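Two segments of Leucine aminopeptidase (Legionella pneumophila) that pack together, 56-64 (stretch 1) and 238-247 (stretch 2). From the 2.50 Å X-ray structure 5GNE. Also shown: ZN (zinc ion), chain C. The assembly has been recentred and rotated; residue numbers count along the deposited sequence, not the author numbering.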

# COMPACT_ATOMS: atom_id res chain seq x y z
N GLY A 56 -16.30 -7.99 -2.09
CA GLY A 56 -15.11 -7.21 -2.41
C GLY A 56 -15.08 -5.85 -1.77
O GLY A 56 -16.06 -5.38 -1.20
N ASN A 57 -13.95 -5.18 -1.90
CA ASN A 57 -13.80 -3.84 -1.39
C ASN A 57 -14.40 -2.85 -2.39
O ASN A 57 -14.82 -3.25 -3.45
CB ASN A 57 -12.33 -3.55 -1.12
CG ASN A 57 -12.13 -2.35 -0.25
OD1 ASN A 57 -13.02 -1.99 0.52
ND2 ASN A 57 -10.97 -1.72 -0.35
N TYR A 58 -14.43 -1.58 -2.03
CA TYR A 58 -14.89 -0.55 -2.95
C TYR A 58 -13.80 0.47 -3.27
O TYR A 58 -12.82 0.59 -2.54
CB TYR A 58 -16.10 0.18 -2.38
CG TYR A 58 -15.79 1.03 -1.18
CD1 TYR A 58 -15.63 0.47 0.08
CD2 TYR A 58 -15.73 2.40 -1.29
CE1 TYR A 58 -15.38 1.24 1.18
CE2 TYR A 58 -15.49 3.19 -0.19
CZ TYR A 58 -15.32 2.62 1.04
OH TYR A 58 -15.07 3.42 2.12
N LEU A 59 -13.98 1.18 -4.36
CA LEU A 59 -13.01 2.20 -4.75
C LEU A 59 -13.66 3.57 -4.61
O LEU A 59 -14.72 3.81 -5.17
CB LEU A 59 -12.56 1.97 -6.19
CG LEU A 59 -11.53 2.93 -6.79
CD1 LEU A 59 -10.16 2.80 -6.10
CD2 LEU A 59 -11.44 2.68 -8.29
N ASN A 60 -13.07 4.47 -3.86
CA ASN A 60 -13.60 5.82 -3.85
C ASN A 60 -13.14 6.55 -5.10
O ASN A 60 -11.96 6.65 -5.34
CB ASN A 60 -13.20 6.59 -2.61
CG ASN A 60 -13.98 7.89 -2.47
OD1 ASN A 60 -14.06 8.68 -3.41
ND2 ASN A 60 -14.59 8.10 -1.32
N ALA A 61 -14.08 7.08 -5.86
CA ALA A 61 -13.76 7.68 -7.16
C ALA A 61 -13.24 9.10 -7.05
O ALA A 61 -12.65 9.61 -8.00
CB ALA A 61 -14.95 7.68 -8.05
N GLU A 62 -13.45 9.74 -5.90
CA GLU A 62 -13.10 11.16 -5.77
C GLU A 62 -11.71 11.55 -6.28
O GLU A 62 -11.57 12.58 -6.92
CB GLU A 62 -13.26 11.62 -4.32
CG GLU A 62 -13.23 13.13 -4.22
CD GLU A 62 -13.49 13.65 -2.81
OE1 GLU A 62 -12.52 13.95 -2.08
OE2 GLU A 62 -14.68 13.78 -2.46
N PRO A 63 -10.66 10.74 -6.01
CA PRO A 63 -9.38 11.21 -6.55
C PRO A 63 -9.36 11.25 -8.08
O PRO A 63 -8.55 11.96 -8.62
CB PRO A 63 -8.38 10.17 -6.04
CG PRO A 63 -9.02 9.62 -4.81
CD PRO A 63 -10.49 9.57 -5.13
N TYR A 64 -10.23 10.51 -8.75
CA TYR A 64 -10.22 10.52 -10.21
C TYR A 64 -11.08 11.64 -10.81
O TYR A 64 -10.82 12.10 -11.93
CB TYR A 64 -10.69 9.16 -10.77
CG TYR A 64 -9.83 7.97 -10.35
CD1 TYR A 64 -8.76 7.55 -11.13
CD2 TYR A 64 -10.07 7.28 -9.16
CE1 TYR A 64 -7.99 6.49 -10.77
CE2 TYR A 64 -9.29 6.20 -8.77
CZ TYR A 64 -8.25 5.81 -9.59
OH TYR A 64 -7.46 4.74 -9.22
ZN ZN C . -7.43 -3.84 5.00
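Stretch 2, residues 238-247: EERGLIGSGY

How does stretch 2 run over stretch 1? The two follow the same order: Gly241 lies over Leu59, with CA atoms 4.5 Å apart, and Gly246 over Pro63, with CA atoms 5.2 Å apart. Stretch 2 begins as a loop, folds through a type I' turn from Arg240 to Ile243, with Gly241 and Leu242 both at positive phi, and becomes helical from Ile243 onward.

What lets the turn come so close? Gly241 offers a hollow where a side chain would stand, and the ring of Tyr58 fills it. Gly241 CA sits over one face of that ring, 3.8 Å from its centroid, in a CH-pi contact, and also lies 3.1 Å from Tyr58 O. A CB on Gly241 would point toward stretch 1 and fall 2.5 Å from Tyr58 CE2, a clash. At this closeness the backbones also bond directly: Asn60 N donates a nearly straight hydrogen bond to Gly241 O, 2.9 Å.

Where does the helix rest? Pro63 is the bump here, in a helix that continues later in the chain; ahead of it Asn60 OD1 accepts a capping bond from Glu62 N at 2.8 Å. The proline ring presses against the bare backbone of Gly246, Pro63 CB to Gly246 C being 3.5 Å; a CB on Gly246 would clash with Pro63 CG. The same Pro63 CG meets Ile243 CG1 at 3.8 Å and stands almost straight above the Tyr247 ring, 4.1 Å from its centroid.

What fills the remaining space? Two leucine side chains meet, Leu59 CD1 to Leu242 CD1 at 4.2 Å, the second carried by the turn itself, while Asn57 ND2 approaches Leu242 CD2 at 3.8 Å. Asn60 ND2 reaches Ile243 CD1 at 4.0 Å, so the first helical residue of stretch 2 touches both Asn60 and Pro63.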

# COMPACT_ATOMS: atom_id res chain seq x y z
N GLU A 238 -6.56 3.96 3.61
CA GLU A 238 -6.70 2.81 2.73
C GLU A 238 -7.98 2.04 3.05
O GLU A 238 -8.59 1.44 2.18
CB GLU A 238 -5.48 1.90 2.82
CG GLU A 238 -5.49 0.71 1.88
CD GLU A 238 -6.16 -0.52 2.48
OE1 GLU A 238 -6.53 -0.49 3.68
OE2 GLU A 238 -6.33 -1.53 1.76
N GLU A 239 -8.39 2.11 4.31
CA GLU A 239 -9.58 1.41 4.78
C GLU A 239 -10.85 2.16 4.40
O GLU A 239 -11.94 1.76 4.75
CB GLU A 239 -9.49 1.16 6.30
CG GLU A 239 -8.32 0.20 6.73
CD GLU A 239 -8.54 -1.23 6.27
OE1 GLU A 239 -9.57 -1.45 5.58
OE2 GLU A 239 -7.73 -2.14 6.59
N ARG A 240 -10.69 3.24 3.63
CA ARG A 240 -11.83 4.03 3.12
C ARG A 240 -11.83 4.02 1.59
O ARG A 240 -11.74 5.07 0.95
CB ARG A 240 -11.76 5.48 3.64
CG ARG A 240 -11.39 5.56 5.14
CD ARG A 240 -12.53 5.05 6.04
NE ARG A 240 -12.13 5.11 7.43
CZ ARG A 240 -12.94 5.09 8.49
NH1 ARG A 240 -14.26 5.06 8.34
NH2 ARG A 240 -12.41 5.15 9.71
N GLY A 241 -11.92 2.84 1.00
CA GLY A 241 -11.92 2.72 -0.45
C GLY A 241 -10.67 3.21 -1.14
O GLY A 241 -10.73 3.80 -2.23
N LEU A 242 -9.53 3.01 -0.48
CA LEU A 242 -8.22 3.32 -1.07
C LEU A 242 -8.04 4.79 -1.40
O LEU A 242 -7.23 5.14 -2.26
CB LEU A 242 -7.98 2.48 -2.34
CG LEU A 242 -8.39 1.01 -2.30
CD1 LEU A 242 -7.98 0.30 -3.60
CD2 LEU A 242 -7.83 0.31 -1.09
N ILE A 243 -8.75 5.67 -0.72
CA ILE A 243 -8.76 7.07 -1.14
C ILE A 243 -7.41 7.78 -0.89
O ILE A 243 -7.04 8.65 -1.68
CB ILE A 243 -9.93 7.86 -0.49
CG1 ILE A 243 -10.07 9.24 -1.16
CG2 ILE A 243 -9.74 7.98 1.01
CD1 ILE A 243 -11.19 10.13 -0.62
N GLY A 244 -6.66 7.41 0.15
CA GLY A 244 -5.37 8.04 0.39
C GLY A 244 -4.40 7.91 -0.79
O GLY A 244 -3.93 8.94 -1.33
N SER A 245 -4.13 6.68 -1.22
CA SER A 245 -3.26 6.44 -2.37
C SER A 245 -3.84 7.02 -3.66
O SER A 245 -3.10 7.34 -4.59
CB SER A 245 -2.99 4.94 -2.57
OG SER A 245 -4.18 4.19 -2.54
N GLY A 246 -5.17 7.10 -3.75
CA GLY A 246 -5.83 7.82 -4.82
C GLY A 246 -5.22 9.20 -4.97
O GLY A 246 -4.63 9.55 -6.00
N TYR A 247 -5.33 9.99 -3.91
CA TYR A 247 -4.74 11.32 -3.90
C TYR A 247 -3.24 11.31 -4.16
O TYR A 247 -2.75 12.15 -4.92
CB TYR A 247 -5.05 12.02 -2.58
CG TYR A 247 -6.50 12.43 -2.53
CD1 TYR A 247 -7.01 13.31 -3.49
CD2 TYR A 247 -7.35 11.97 -1.55
CE1 TYR A 247 -8.33 13.71 -3.47
CE2 TYR A 247 -8.67 12.36 -1.51
CZ TYR A 247 -9.15 13.24 -2.48
OH TYR A 247 -10.46 13.64 -2.46
O HOH W 1 -6.86 -4.42 3.10